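Long-range contact in U4/U6 snRNA-associated-splicing factor PRP24 (Saccharomyces cerevisiae, PDB 5TF6), which binds U6 snRNA and serves as a recycling factor of the spliceosome, the machinery that removes introns from pre-mRNA: residues A[280-285]-A[323-328]. Residues are numbered along the deposited sequence; the frame is centred on the assembly and turned at random.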
ATOM      1  N   THR A 280      19.420  17.724  -7.286  1.00 49.66           N
ATOM      2  CA  THR A 280      18.587  17.832  -6.120  1.00 48.62           C
ATOM      3  C   THR A 280      18.097  16.510  -5.616  1.00 47.15           C
ATOM      4  O   THR A 280      17.470  16.479  -4.570  1.00 45.02           O
ATOM      5  CB  THR A 280      17.344  18.728  -6.322  1.00 52.49           C
ATOM      6  OG1 THR A 280      16.455  18.118  -7.246  1.00 54.16           O
ATOM      7  CG2 THR A 280      17.704  20.126  -6.792  1.00 52.67           C
ATOM      8  N   LEU A 281      18.361  15.401  -6.301  1.00 45.51           N
ATOM      9  CA  LEU A 281      17.763  14.179  -5.831  1.00 45.67           C
ATOM     10  C   LEU A 281      18.732  13.088  -5.540  1.00 45.27           C
ATOM     11  O   LEU A 281      19.801  13.108  -6.058  1.00 48.67           O
ATOM     12  CB  LEU A 281      16.737  13.712  -6.821  1.00 48.74           C
ATOM     13  CG  LEU A 281      17.250  13.207  -8.152  1.00 48.70           C
ATOM     14  CD1 LEU A 281      17.747  11.790  -8.046  1.00 47.69           C
ATOM     15  CD2 LEU A 281      16.135  13.318  -9.160  1.00 49.41           C
ATOM     16  N   ILE A 282      18.367  12.136  -4.688  1.00 43.27           N
ATOM     17  CA  ILE A 282      19.165  10.953  -4.533  1.00 42.93           C
ATOM     18  C   ILE A 282      18.222   9.755  -4.493  1.00 42.22           C
ATOM     19  O   ILE A 282      17.055   9.888  -4.184  1.00 42.33           O
ATOM     20  CB  ILE A 282      20.026  10.946  -3.236  1.00 45.02           C
ATOM     21  CG1 ILE A 282      19.162  10.641  -2.070  1.00 47.49           C
ATOM     22  CG2 ILE A 282      20.775  12.265  -3.002  1.00 47.44           C
ATOM     23  CD1 ILE A 282      19.892  10.595  -0.777  1.00 56.19           C
ATOM     24  N   CYS A 283      18.782   8.587  -4.725  1.00 40.07           N
ATOM     25  CA  CYS A 283      18.080   7.382  -4.640  1.00 38.70           C
ATOM     26  C   CYS A 283      18.537   6.522  -3.499  1.00 36.58           C
ATOM     27  O   CYS A 283      19.734   6.422  -3.235  1.00 36.32           O
ATOM     28  CB  CYS A 283      18.340   6.617  -5.952  1.00 42.03           C
ATOM     29  SG  CYS A 283      17.657   7.423  -7.420  1.00 45.12           S
ATOM     30  N   LEU A 284      17.593   5.799  -2.915  1.00 36.28           N
ATOM     31  CA  LEU A 284      17.878   4.746  -1.948  1.00 38.10           C
ATOM     32  C   LEU A 284      17.453   3.387  -2.525  1.00 36.82           C
ATOM     33  O   LEU A 284      16.424   3.280  -3.126  1.00 37.15           O
ATOM     34  CB  LEU A 284      17.112   4.957  -0.642  1.00 38.86           C
ATOM     35  CG  LEU A 284      17.190   6.305   0.097  1.00 40.87           C
ATOM     36  CD1 LEU A 284      16.453   6.225   1.414  1.00 41.38           C
ATOM     37  CD2 LEU A 284      18.631   6.659   0.394  1.00 41.45           C
ATOM     38  N   PHE A 285      18.230   2.353  -2.274  1.00 35.99           N
ATOM     39  CA  PHE A 285      18.019   1.035  -2.866  1.00 37.61           C
ATOM     40  C   PHE A 285      18.966   0.081  -2.155  1.00 41.35           C
ATOM     41  O   PHE A 285      19.916   0.527  -1.485  1.00 39.23           O
ATOM     42  CB  PHE A 285      18.368   1.052  -4.359  1.00 37.03           C
ATOM     43  CG  PHE A 285      19.716   1.657  -4.683  1.00 36.44           C
ATOM     44  CD1 PHE A 285      19.864   3.026  -4.866  1.00 36.37           C
ATOM     45  CD2 PHE A 285      20.839   0.872  -4.735  1.00 39.21           C
ATOM     46  CE1 PHE A 285      21.116   3.575  -5.155  1.00 37.02           C
ATOM     47  CE2 PHE A 285      22.115   1.408  -5.001  1.00 38.96           C
ATOM     48  CZ  PHE A 285      22.241   2.764  -5.215  1.00 38.10           C
ATOM     49  N   ALA A 323      13.823   4.109  -4.512  1.00 34.07           N
ATOM     50  CA  ALA A 323      13.053   5.278  -4.274  1.00 34.43           C
ATOM     51  C   ALA A 323      13.859   6.497  -4.533  1.00 35.73           C
ATOM     52  O   ALA A 323      15.072   6.505  -4.361  1.00 37.92           O
ATOM     53  CB  ALA A 323      12.578   5.315  -2.848  1.00 35.49           C
ATOM     54  N   ILE A 324      13.180   7.557  -4.899  1.00 36.84           N
ATOM     55  CA  ILE A 324      13.811   8.780  -5.151  1.00 39.07           C
ATOM     56  C   ILE A 324      13.400   9.808  -4.095  1.00 39.47           C
ATOM     57  O   ILE A 324      12.240   9.954  -3.811  1.00 37.79           O
ATOM     58  CB  ILE A 324      13.400   9.289  -6.500  1.00 40.17           C
ATOM     59  CG1 ILE A 324      14.106   8.471  -7.579  1.00 45.59           C
ATOM     60  CG2 ILE A 324      13.766  10.719  -6.648  1.00 41.55           C
ATOM     61  CD1 ILE A 324      13.655   8.827  -9.005  1.00 44.27           C
ATOM     62  N   ILE A 325      14.386  10.539  -3.559  1.00 38.35           N
ATOM     63  CA  ILE A 325      14.149  11.602  -2.581  1.00 36.86           C
ATOM     64  C   ILE A 325      14.596  12.867  -3.246  1.00 36.56           C
ATOM     65  O   ILE A 325      15.741  12.955  -3.643  1.00 37.69           O
ATOM     66  CB  ILE A 325      14.980  11.408  -1.313  1.00 34.96           C
ATOM     67  CG1 ILE A 325      14.724  10.041  -0.738  1.00 38.46           C
ATOM     68  CG2 ILE A 325      14.538  12.425  -0.282  1.00 35.74           C
ATOM     69  CD1 ILE A 325      15.694   9.647   0.372  1.00 41.58           C
ATOM     70  N   ILE A 326      13.694  13.822  -3.401  1.00 37.24           N
ATOM     71  CA  ILE A 326      14.031  15.117  -3.943  1.00 42.14           C
ATOM     72  C   ILE A 326      14.192  16.073  -2.768  1.00 42.85           C
ATOM     73  O   ILE A 326      13.286  16.233  -1.981  1.00 40.47           O
ATOM     74  CB  ILE A 326      12.907  15.599  -4.890  1.00 45.32           C
ATOM     75  CG1 ILE A 326      12.756  14.615  -6.031  1.00 45.46           C
ATOM     76  CG2 ILE A 326      13.220  16.970  -5.471  1.00 45.40           C
ATOM     77  CD1 ILE A 326      11.673  14.990  -7.005  1.00 47.68           C
ATOM     78  N   PHE A 327      15.358  16.690  -2.649  1.00 48.56           N
ATOM     79  CA  PHE A 327      15.674  17.588  -1.513  1.00 47.79           C
ATOM     80  C   PHE A 327      15.496  19.028  -1.904  1.00 55.13           C
ATOM     81  O   PHE A 327      15.256  19.318  -3.076  1.00 51.51           O
ATOM     82  CB  PHE A 327      17.093  17.375  -1.035  1.00 44.24           C
ATOM     83  CG  PHE A 327      17.285  16.085  -0.331  1.00 44.34           C
ATOM     84  CD1 PHE A 327      16.835  15.918   0.950  1.00 44.98           C
ATOM     85  CD2 PHE A 327      17.885  15.021  -0.957  1.00 44.63           C
ATOM     86  CE1 PHE A 327      16.987  14.706   1.598  1.00 46.57           C
ATOM     87  CE2 PHE A 327      18.066  13.819  -0.301  1.00 45.30           C
ATOM     88  CZ  PHE A 327      17.616  13.650   0.983  1.00 43.65           C
ATOM     89  N   ARG A 328      15.631  19.913  -0.905  1.00 62.65           N
ATOM     90  CA  ARG A 328      15.381  21.326  -1.077  1.00 66.80           C
ATOM     91  C   ARG A 328      16.417  21.890  -2.014  1.00 59.88           C
ATOM     92  O   ARG A 328      16.064  22.665  -2.866  1.00 58.03           O
ATOM     93  CB  ARG A 328      15.327  22.083   0.273  1.00 79.61           C
ATOM     94  CG  ARG A 328      16.458  23.103   0.562  1.00 88.71           C
ATOM     95  CD  ARG A 328      16.830  23.245   2.054  1.00 84.16           C
ATOM     96  NE  ARG A 328      18.271  23.487   2.218  1.00 86.15           N
ATOM     97  CZ  ARG A 328      18.943  23.550   3.375  1.00 89.84           C
ATOM     98  NH1 ARG A 328      18.322  23.390   4.537  1.00 89.05           N
ATOM     99  NH2 ARG A 328      20.262  23.785   3.368  1.00 87.04           N
TER
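With CG1 held between its own backbone N and carbonyl carbon (chi1 76°) and the chain then extended, Ile282 reaches across to the edge of the Phe327 ring. There CD1 lies 3.7 Å from Phe327 CE2, and CG1 meets the rim in the ring plane. Phe327 CG stands beside its backbone N (chi1 -71°), which lays one face of the ring on CG2 of Ile325, 3.5 Å above the plane and offset toward the rim. On the same side of the sheet, Ile325 CD1 fits against CG and CD1 of Leu284. Cut back to alanine, Ile282 would lose CG1 and CD1, which would probably open a gap at the CE2 edge of the ring. On the reverse face Cys283 SG lies 3.7 Å from Ile324 CG1, while Leu281 CB touches Ile324 CG2 and Ile326 CG1. The antiparallel backbones are joined by paired bonds between Ile282 and Ile325 and between Leu284 and Ala323, and Phe327 N adds a nearly straight bond to Thr280 O (2.9 Å, 172°). These are the first and third strands of the occluded RNA-recognition motif, flanked by strands 311-317 and 348-353. Helix 293-303 packs on Ala323 and Ile325, and helix 330-340 on Ile282 and Phe327; helix 355-366 lies over the Cys283 face, which RRMs commonly use for RNA, consistent with the domain's name.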